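Local atomic coordinates of AgaA (Rhizobium radiobacter, PDB entry 6HLX), a protein that binds the opine agropinic acid as the periplasmic solute-binding component of an ABC transporter, probably delivering it for import into the cell. Residues A[31-39]-A[47-55]; A[242-250]-A[401-409]. All coordinates share one frame; numbering follows the deposited sequence.

In the fold
The two contacts flank the middle of the molecule, their centres about 32 Å apart and their nearest atoms about 13 Å apart, so they do not touch. Both segments of contact 1 come before either segment of contact 2. Contact 1 is local: a beta hairpin at the edge of an antiparallel sheet, with 37-39 as the outermost strand and 45-55 beside it. Contact 2 joins residues far apart in sequence, setting the end of strand 240-245, from a different, mixed sheet, against the loop between helices 388-393 and 411-422. Contact 2 thus lines the agropinic acid pocket through Gln244, Thr402 and Asn403, while contact 1 is hairpin packing with a zinc ligand, Glu54, near its far end.

Contact 1: A[31-39]-A[47-55]; sequences AIHRGLVNY and PELAESYEV. With ZN (zinc ion), chain R; ACT (acetate ion), chain H.
Glu48 lays its side chain across that of Asn38 at about a right angle, its CG 3.6 Å from Asn38 OD1, and carries its carboxylate on to Arg34. Bent at chi2 (-69°), the glutamate brings OE1 to the edge of the guanidinium, near its plane, for a long salt bridge of 3.5 Å to Arg34 NE; the two flat groups stand almost perpendicular, at 86°. OE1 is also held by Tyr181, and OE2 by Lys182, Ser46 and a water that reaches Tyr39 O, so both oxygens of this buried acid are occupied. Asn38 OD1 meanwhile takes the N-H of Gly35 in a nearly straight bond of 2.9 Å, linking the residue two before the strand to the strand's second residue.

The backbone pairing centres on Leu36 O, which accepts from Glu48 N and, in its carbonyl plane on a lone pair, from Ala50 N at 2.9 Å. Leu49 N bonds to Gly35 O. Further along, Val37 CG1 comes obliquely to the Tyr53 ring, 3.6 Å from CE2, while an acetate, probably from the crystallisation liquor, lies over one ring face and accepts from Tyr53 N.

Val37 and Pro47 form an antiparallel non-hydrogen-bonded pair of the hairpin. Strand 61-66 lies on the other side of 45-55 and supplies His65, which shares a zinc ion with bidentate Glu54; helix 127-131 packs on Val37 and Tyr53.

Contact 2: A[242-250]-A[401-409]; sequences GLQFNTKFE and RTNNSPYFN. With G9Z (agropinic acid), chain E.
Lys248 stretches its extended chain over one face of the Tyr407 ring, crossing it at a slant. CE stands above the ring centre, 3.8 Å from the centroid, in a CH-pi contact, and NZ follows 4.1 Å from the same centroid in a cation-pi contact. Asn246 lies beside the same ring, pointing the same way, with OD1 at the ring edge and the amide and ring planes 32° apart. That oxygen also accepts from Lys248 N, closing an Asx turn at the head of the type I turn 246-249.

In the other segment, Ser405 to Phe408 make a type II turn, and Thr247 grips Pro406 O twice: through its backbone N, and through OG1 at 2.7 Å on a lone pair. A chi1 of 70° brings the hydroxyl round to that carbonyl. Ser405 OG accepts from Phe245 N in a nearly straight bond (173°) and is also bonded to Pro445 O.

At the pocket end, the Gln244 amide is fixed by two bonds from NE2: to Asn404 O in the amide plane, and to Thr402 O from above that carbonyl's plane. Its OE1 thereby faces agropinic acid and accepts from OAS at 2.6 Å, while Thr402 O accepts from the ligand's OAT at 2.7 Å.

Contact 1: A[31-39]-A[47-55]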
loop_
_atom_site.group_PDB
_atom_site.type_symbol
_atom_site.label_atom_id
_atom_site.label_comp_id
_atom_site.label_asym_id
_atom_site.label_seq_id
_atom_site.Cartn_x
_atom_site.Cartn_y
_atom_site.Cartn_z
ATOM N N ALA A 31 3.655 8.026 -11.826
ATOM C CA ALA A 31 3.699 9.050 -12.869
ATOM C C ALA A 31 4.654 8.588 -13.982
ATOM O O ALA A 31 4.442 8.916 -15.142
ATOM C CB ALA A 31 4.223 10.361 -12.273
ATOM N N ILE A 32 5.740 7.903 -13.616
ATOM C CA ILE A 32 6.834 7.545 -14.535
ATOM C C ILE A 32 6.740 6.129 -15.091
ATOM O O ILE A 32 7.402 5.844 -16.088
ATOM C CB ILE A 32 8.157 7.705 -13.721
ATOM C CG1 ILE A 32 8.413 9.196 -13.374
ATOM C CG2 ILE A 32 9.401 7.056 -14.393
ATOM C CD1 ILE A 32 9.456 9.294 -12.123
ATOM N N HIS A 33 6.024 5.236 -14.404
ATOM C CA HIS A 33 6.043 3.823 -14.783
ATOM C C HIS A 33 4.689 3.237 -15.103
ATOM O O HIS A 33 3.677 3.724 -14.618
ATOM C CB HIS A 33 6.666 3.005 -13.624
ATOM C CG HIS A 33 8.129 3.265 -13.407
ATOM N ND1 HIS A 33 9.071 2.890 -14.341
ATOM C CD2 HIS A 33 8.759 3.808 -12.336
ATOM C CE1 HIS A 33 10.240 3.247 -13.835
ATOM N NE2 HIS A 33 10.096 3.798 -12.619
ATOM N N ARG A 34 4.702 2.089 -15.816
ATOM C CA ARG A 34 3.516 1.314 -16.144
ATOM C C ARG A 34 3.865 -0.166 -16.066
ATOM O O ARG A 34 5.004 -0.546 -16.351
ATOM C CB ARG A 34 3.022 1.661 -17.572
ATOM C CG ARG A 34 2.253 2.995 -17.677
ATOM C CD ARG A 34 0.946 2.932 -16.896
ATOM N NE ARG A 34 0.181 4.186 -16.880
ATOM C CZ ARG A 34 0.328 5.159 -15.983
ATOM N NH1 ARG A 34 1.276 5.079 -15.048
ATOM N NH2 ARG A 34 -0.453 6.228 -16.026
ATOM N N GLY A 35 2.868 -0.984 -15.721
ATOM C CA GLY A 35 3.003 -2.441 -15.737
ATOM C C GLY A 35 2.286 -3.026 -16.934
ATOM O O GLY A 35 1.834 -2.285 -17.821
ATOM N N LEU A 36 2.140 -4.365 -16.964
ATOM C CA LEU A 36 1.380 -5.031 -18.024
ATOM C C LEU A 36 -0.062 -4.522 -17.951
ATOM O O LEU A 36 -0.688 -4.232 -18.968
ATOM C CB LEU A 36 1.408 -6.548 -17.809
ATOM C CG LEU A 36 2.764 -7.195 -18.074
ATOM C CD1 LEU A 36 2.829 -8.615 -17.481
ATOM C CD2 LEU A 36 3.113 -7.141 -19.567
ATOM N N VAL A 37 -0.542 -4.360 -16.712
ATOM C CA VAL A 37 -1.866 -3.836 -16.371
ATOM C C VAL A 37 -1.707 -2.882 -15.186
ATOM O O VAL A 37 -0.725 -2.977 -14.444
ATOM C CB VAL A 37 -2.857 -4.971 -16.007
ATOM C CG1 VAL A 37 -3.227 -5.818 -17.224
ATOM C CG2 VAL A 37 -2.320 -5.848 -14.865
ATOM N N ASN A 38 -2.661 -1.977 -15.016
ATOM C CA ASN A 38 -2.708 -1.107 -13.830
ATOM C C ASN A 38 -4.164 -0.832 -13.576
ATOM O O ASN A 38 -4.967 -0.935 -14.508
ATOM C CB ASN A 38 -1.955 0.191 -14.050
ATOM C CG ASN A 38 -0.455 0.003 -14.025
ATOM O OD1 ASN A 38 0.207 0.041 -15.067
ATOM N ND2 ASN A 38 0.117 -0.231 -12.835
ATOM N N TYR A 39 -4.527 -0.462 -12.329
ATOM C CA TYR A 39 -5.924 -0.127 -12.076
ATOM C C TYR A 39 -6.281 1.216 -12.715
ATOM O O TYR A 39 -5.489 2.160 -12.653
ATOM C CB TYR A 39 -6.146 -0.033 -10.563
ATOM C CG TYR A 39 -6.183 -1.387 -9.884
ATOM C CD1 TYR A 39 -7.275 -2.239 -10.040
ATOM C CD2 TYR A 39 -5.138 -1.806 -9.066
ATOM C CE1 TYR A 39 -7.337 -3.462 -9.368
ATOM C CE2 TYR A 39 -5.182 -3.035 -8.404
ATOM C CZ TYR A 39 -6.287 -3.853 -8.550
ATOM O OH TYR A 39 -6.316 -5.052 -7.874
ATOM N N PRO A 47 -5.713 -2.570 -19.451
ATOM C CA PRO A 47 -4.569 -3.123 -20.199
ATOM C C PRO A 47 -3.610 -1.969 -20.524
ATOM O O PRO A 47 -3.965 -0.995 -21.220
ATOM C CB PRO A 47 -5.229 -3.747 -21.438
ATOM C CG PRO A 47 -6.463 -2.941 -21.665
ATOM C CD PRO A 47 -6.917 -2.439 -20.308
ATOM N N GLU A 48 -2.417 -2.026 -19.936
ATOM C CA GLU A 48 -1.424 -0.949 -20.076
ATOM C C GLU A 48 -0.335 -1.376 -21.043
ATOM O O GLU A 48 -0.572 -1.308 -22.244
ATOM C CB GLU A 48 -0.904 -0.479 -18.694
ATOM C CG GLU A 48 -1.993 0.230 -17.881
ATOM C CD GLU A 48 -2.479 1.593 -18.364
ATOM O OE1 GLU A 48 -1.717 2.303 -19.065
ATOM O OE2 GLU A 48 -3.620 1.970 -18.009
ATOM N N LEU A 49 0.825 -1.878 -20.566
ATOM C CA LEU A 49 1.828 -2.360 -21.539
ATOM C C LEU A 49 1.367 -3.641 -22.272
ATOM O O LEU A 49 1.842 -3.939 -23.382
ATOM C CB LEU A 49 3.184 -2.540 -20.897
ATOM C CG LEU A 49 3.797 -1.248 -20.369
ATOM C CD1 LEU A 49 5.109 -1.549 -19.638
ATOM C CD2 LEU A 49 4.032 -0.221 -21.519
ATOM N N ALA A 50 0.418 -4.366 -21.672
ATOM C CA ALA A 50 -0.234 -5.486 -22.355
ATOM C C ALA A 50 -1.488 -4.895 -23.012
ATOM O O ALA A 50 -2.333 -4.340 -22.308
ATOM C CB ALA A 50 -0.621 -6.581 -21.357
ATOM N N GLU A 51 -1.592 -4.934 -24.345
ATOM C CA GLU A 51 -2.809 -4.471 -25.046
ATOM C C GLU A 51 -3.986 -5.435 -24.765
ATOM O O GLU A 51 -5.161 -5.055 -24.820
ATOM C CB GLU A 51 -2.554 -4.429 -26.544
ATOM C CG GLU A 51 -3.676 -3.768 -27.311
ATOM C CD GLU A 51 -3.326 -3.428 -28.740
ATOM O OE1 GLU A 51 -4.170 -2.785 -29.404
ATOM O OE2 GLU A 51 -2.221 -3.807 -29.199
ATOM N N SER A 52 -3.663 -6.706 -24.547
ATOM C CA SER A 52 -4.653 -7.718 -24.208
ATOM C C SER A 52 -3.973 -8.817 -23.441
ATOM O O SER A 52 -2.751 -8.975 -23.519
ATOM C CB SER A 52 -5.317 -8.283 -25.460
ATOM O OG SER A 52 -4.543 -9.350 -25.979
ATOM N N TYR A 53 -4.766 -9.605 -22.736
ATOM C CA TYR A 53 -4.243 -10.741 -22.001
ATOM C C TYR A 53 -5.253 -11.862 -21.937
ATOM O O TYR A 53 -6.475 -11.630 -21.975
ATOM C CB TYR A 53 -3.704 -10.348 -20.622
ATOM C CG TYR A 53 -4.728 -9.704 -19.719
ATOM C CD1 TYR A 53 -5.550 -10.477 -18.903
ATOM C CD2 TYR A 53 -4.855 -8.319 -19.651
ATOM C CE1 TYR A 53 -6.503 -9.891 -18.077
ATOM C CE2 TYR A 53 -5.809 -7.721 -18.825
ATOM C CZ TYR A 53 -6.630 -8.513 -18.042
ATOM O OH TYR A 53 -7.569 -7.953 -17.216
ATOM N N GLU A 54 -4.735 -13.074 -21.876
ATOM C CA GLU A 54 -5.549 -14.283 -21.844
ATOM C C GLU A 54 -5.202 -15.070 -20.593
ATOM O O GLU A 54 -4.023 -15.260 -20.299
ATOM C CB GLU A 54 -5.290 -15.130 -23.098
ATOM C CG GLU A 54 -5.684 -14.426 -24.401
ATOM C CD GLU A 54 -4.731 -14.625 -25.568
ATOM O OE1 GLU A 54 -4.932 -13.947 -26.593
ATOM O OE2 GLU A 54 -3.794 -15.453 -25.475
ATOM N N VAL A 55 -6.223 -15.497 -19.846
ATOM C CA VAL A 55 -6.046 -16.267 -18.612
ATOM C C VAL A 55 -6.708 -17.621 -18.819
ATOM O O VAL A 55 -7.881 -17.669 -19.205
ATOM C CB VAL A 55 -6.639 -15.532 -17.378
ATOM C CG1 VAL A 55 -6.466 -16.354 -16.092
ATOM C CG2 VAL A 55 -6.033 -14.129 -17.219
HETATM ZN ZN ZN R . -3.055 -14.895 -27.358
HETATM C C ACT H . -8.525 -8.599 -21.732
HETATM O O ACT H . -7.514 -8.432 -22.489
HETATM O OXT ACT H . -9.222 -9.671 -21.608
HETATM C CH3 ACT H . -8.978 -7.402 -20.880
HETATM O O HOH W 1 -4.751 2.956 -15.563
#

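Contact 2: A[242-250]-A[401-409]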
loop_
_atom_site.group_PDB
_atom_site.type_symbol
_atom_site.label_atom_id
_atom_site.label_comp_id
_atom_site.label_asym_id
_atom_site.label_seq_id
_atom_site.Cartn_x
_atom_site.Cartn_y
_atom_site.Cartn_z
ATOM N N GLY A 242 -4.135 -0.387 12.737
ATOM C CA GLY A 242 -4.064 -1.592 13.562
ATOM C C GLY A 242 -2.647 -1.871 14.001
ATOM O O GLY A 242 -1.848 -0.940 14.138
ATOM N N LEU A 243 -2.331 -3.152 14.251
ATOM C CA LEU A 243 -0.987 -3.528 14.677
ATOM C C LEU A 243 -0.517 -4.769 13.948
ATOM O O LEU A 243 -1.298 -5.707 13.759
ATOM C CB LEU A 243 -0.986 -3.842 16.196
ATOM C CG LEU A 243 -1.188 -2.661 17.162
ATOM C CD1 LEU A 243 -1.525 -3.169 18.555
ATOM C CD2 LEU A 243 0.092 -1.778 17.238
ATOM N N GLN A 244 0.778 -4.790 13.635
ATOM C CA GLN A 244 1.519 -5.942 13.116
ATOM C C GLN A 244 2.442 -6.336 14.257
ATOM O O GLN A 244 3.033 -5.457 14.902
ATOM C CB GLN A 244 2.360 -5.565 11.882
ATOM C CG GLN A 244 1.506 -5.348 10.654
ATOM C CD GLN A 244 2.213 -4.524 9.625
ATOM O OE1 GLN A 244 1.893 -3.346 9.464
ATOM N NE2 GLN A 244 3.205 -5.101 8.933
ATOM N N PHE A 245 2.559 -7.636 14.512
ATOM C CA PHE A 245 3.375 -8.169 15.611
ATOM C C PHE A 245 4.533 -9.010 15.094
ATOM O O PHE A 245 4.321 -9.890 14.242
ATOM C CB PHE A 245 2.504 -9.084 16.510
ATOM C CG PHE A 245 1.292 -8.417 17.124
ATOM C CD1 PHE A 245 0.075 -8.404 16.461
ATOM C CD2 PHE A 245 1.370 -7.807 18.368
ATOM C CE1 PHE A 245 -1.050 -7.801 17.039
ATOM C CE2 PHE A 245 0.250 -7.193 18.934
ATOM C CZ PHE A 245 -0.943 -7.160 18.247
ATOM N N ASN A 246 5.730 -8.829 15.670
ATOM C CA ASN A 246 6.830 -9.721 15.334
ATOM C C ASN A 246 6.636 -10.943 16.238
ATOM O O ASN A 246 6.831 -10.857 17.468
ATOM C CB ASN A 246 8.180 -9.070 15.602
ATOM C CG ASN A 246 9.334 -9.916 15.170
ATOM O OD1 ASN A 246 9.252 -11.147 15.145
ATOM N ND2 ASN A 246 10.441 -9.271 14.802
ATOM N N THR A 247 6.262 -12.079 15.630
ATOM C CA THR A 247 5.960 -13.293 16.398
ATOM C C THR A 247 7.204 -13.979 17.004
ATOM O O THR A 247 7.043 -14.947 17.776
ATOM C CB THR A 247 5.093 -14.267 15.605
ATOM O OG1 THR A 247 5.865 -14.830 14.554
ATOM C CG2 THR A 247 3.787 -13.641 15.098
ATOM N N LYS A 248 8.421 -13.455 16.736
ATOM C CA LYS A 248 9.651 -13.941 17.407
ATOM C C LYS A 248 9.793 -13.289 18.791
ATOM O O LYS A 248 10.565 -13.776 19.627
ATOM C CB LYS A 248 10.912 -13.759 16.550
ATOM C CG LYS A 248 11.013 -14.820 15.467
ATOM C CD LYS A 248 12.348 -14.811 14.744
ATOM C CE LYS A 248 12.521 -16.082 13.940
ATOM N NZ LYS A 248 13.761 -16.057 13.121
ATOM N N PHE A 249 8.999 -12.223 19.059
ATOM C CA PHE A 249 8.955 -11.605 20.391
ATOM C C PHE A 249 8.005 -12.524 21.146
ATOM O O PHE A 249 6.811 -12.583 20.826
ATOM C CB PHE A 249 8.456 -10.145 20.334
ATOM C CG PHE A 249 8.423 -9.454 21.681
ATOM C CD1 PHE A 249 9.601 -9.070 22.316
ATOM C CD2 PHE A 249 7.216 -9.173 22.307
ATOM C CE1 PHE A 249 9.566 -8.426 23.561
ATOM C CE2 PHE A 249 7.179 -8.529 23.549
ATOM C CZ PHE A 249 8.353 -8.163 24.170
ATOM N N GLU A 250 8.554 -13.325 22.080
ATOM C CA GLU A 250 7.829 -14.400 22.763
ATOM C C GLU A 250 6.352 -14.064 23.153
ATOM O O GLU A 250 5.488 -14.817 22.704
ATOM C CB GLU A 250 8.615 -14.955 23.956
ATOM C CG GLU A 250 8.002 -16.242 24.490
ATOM C CD GLU A 250 8.922 -17.208 25.215
ATOM O OE1 GLU A 250 10.097 -16.858 25.470
ATOM O OE2 GLU A 250 8.457 -18.327 25.528
ATOM N N ARG A 401 7.286 -9.129 5.706
ATOM C CA ARG A 401 6.724 -8.329 4.613
ATOM C C ARG A 401 6.248 -6.972 5.122
ATOM O O ARG A 401 6.114 -6.775 6.330
ATOM C CB ARG A 401 5.576 -9.095 3.913
ATOM C CG ARG A 401 5.990 -10.504 3.453
ATOM C CD ARG A 401 4.930 -11.230 2.630
ATOM N NE ARG A 401 3.681 -11.461 3.354
ATOM C CZ ARG A 401 3.379 -12.589 4.001
ATOM N NH1 ARG A 401 2.188 -12.737 4.565
ATOM N NH2 ARG A 401 4.274 -13.572 4.096
ATOM N N THR A 402 5.912 -6.057 4.201
ATOM C CA THR A 402 5.468 -4.727 4.626
ATOM C C THR A 402 4.152 -4.739 5.435
ATOM O O THR A 402 3.978 -3.862 6.272
ATOM C CB THR A 402 5.286 -3.799 3.387
ATOM O OG1 THR A 402 4.345 -4.410 2.482
ATOM C CG2 THR A 402 6.619 -3.476 2.687
ATOM N N ASN A 403 3.255 -5.723 5.198
ATOM C CA ASN A 403 1.910 -5.763 5.795
ATOM C C ASN A 403 1.636 -6.919 6.749
ATOM O O ASN A 403 0.545 -6.964 7.311
ATOM C CB ASN A 403 0.848 -5.809 4.686
ATOM C CG ASN A 403 0.707 -4.520 3.920
ATOM O OD1 ASN A 403 0.472 -4.509 2.692
ATOM N ND2 ASN A 403 0.820 -3.405 4.629
ATOM N N ASN A 404 2.579 -7.838 6.909
ATOM C CA ASN A 404 2.301 -9.011 7.758
ATOM C C ASN A 404 2.837 -8.884 9.191
ATOM O O ASN A 404 3.465 -7.883 9.551
ATOM C CB ASN A 404 2.807 -10.309 7.088
ATOM C CG ASN A 404 4.281 -10.581 7.295
ATOM O OD1 ASN A 404 5.092 -9.653 7.339
ATOM N ND2 ASN A 404 4.665 -11.864 7.419
ATOM N N SER A 405 2.612 -9.943 9.987
ATOM C CA SER A 405 3.148 -10.077 11.338
ATOM C C SER A 405 4.359 -11.014 11.206
ATOM O O SER A 405 4.183 -12.213 10.930
ATOM C CB SER A 405 2.086 -10.644 12.278
ATOM O OG SER A 405 1.332 -9.516 12.691
ATOM N N PRO A 406 5.590 -10.446 11.267
ATOM C CA PRO A 406 6.787 -11.242 10.976
ATOM C C PRO A 406 6.801 -12.648 11.571
ATOM O O PRO A 406 6.499 -12.849 12.758
ATOM C CB PRO A 406 7.935 -10.371 11.502
ATOM C CG PRO A 406 7.452 -8.963 11.249
ATOM C CD PRO A 406 5.944 -9.024 11.501
ATOM N N TYR A 407 7.078 -13.639 10.696
ATOM C CA TYR A 407 7.237 -15.067 11.000
ATOM C C TYR A 407 5.946 -15.811 11.357
ATOM O O TYR A 407 6.009 -17.019 11.597
ATOM C CB TYR A 407 8.329 -15.317 12.073
ATOM C CG TYR A 407 9.618 -14.602 11.728
ATOM C CD1 TYR A 407 10.464 -15.088 10.731
ATOM C CD2 TYR A 407 9.936 -13.379 12.312
ATOM C CE1 TYR A 407 11.615 -14.392 10.352
ATOM C CE2 TYR A 407 11.093 -12.684 11.955
ATOM C CZ TYR A 407 11.932 -13.201 10.980
ATOM O OH TYR A 407 13.069 -12.521 10.622
ATOM N N PHE A 408 4.777 -15.145 11.296
ATOM C CA PHE A 408 3.516 -15.854 11.491
ATOM C C PHE A 408 3.348 -16.844 10.319
ATOM O O PHE A 408 3.520 -16.469 9.154
ATOM C CB PHE A 408 2.323 -14.883 11.519
ATOM C CG PHE A 408 0.993 -15.610 11.629
ATOM C CD1 PHE A 408 0.598 -16.193 12.829
ATOM C CD2 PHE A 408 0.145 -15.717 10.528
ATOM C CE1 PHE A 408 -0.621 -16.882 12.924
ATOM C CE2 PHE A 408 -1.075 -16.393 10.619
ATOM C CZ PHE A 408 -1.453 -16.976 11.817
ATOM N N ASN A 409 2.989 -18.084 10.645
ATOM C CA ASN A 409 2.813 -19.135 9.646
ATOM C C ASN A 409 1.875 -20.188 10.226
ATOM O O ASN A 409 2.271 -20.933 11.118
ATOM C CB ASN A 409 4.200 -19.738 9.304
ATOM C CG ASN A 409 4.271 -20.677 8.121
ATOM O OD1 ASN A 409 3.367 -20.764 7.294
ATOM N ND2 ASN A 409 5.385 -21.388 8.006
HETATM O OAM G9Z E . 3.500 5.433 3.334
HETATM C CAB G9Z E . 2.921 5.641 4.409
HETATM C CAC G9Z E . 3.164 6.784 5.198
HETATM C CB G9Z E . 2.223 6.661 6.436
HETATM C CA G9Z E . 1.605 5.277 6.328
HETATM C C G9Z E . 0.180 5.339 6.439
HETATM O O G9Z E . -0.500 5.589 5.407
HETATM N N G9Z E . 2.101 4.759 5.010
HETATM C CAG G9Z E . 1.644 3.460 4.383
HETATM C CAH G9Z E . 2.386 2.278 5.007
HETATM O OAP G9Z E . 2.010 2.235 6.384
HETATM C CAI G9Z E . 2.045 0.944 4.336
HETATM O OAQ G9Z E . 2.024 1.132 2.898
HETATM C CAJ G9Z E . 3.122 -0.150 4.643
HETATM O OAR G9Z E . 2.760 -1.378 3.986
HETATM C CAK G9Z E . 3.433 -0.411 6.137
HETATM O OAT G9Z E . 4.623 -1.217 6.246
HETATM C CAL G9Z E . 2.249 -1.039 6.889
HETATM O OAS G9Z E . 2.554 -1.131 8.298
HETATM O OXT G9Z E . -0.330 5.173 7.581
#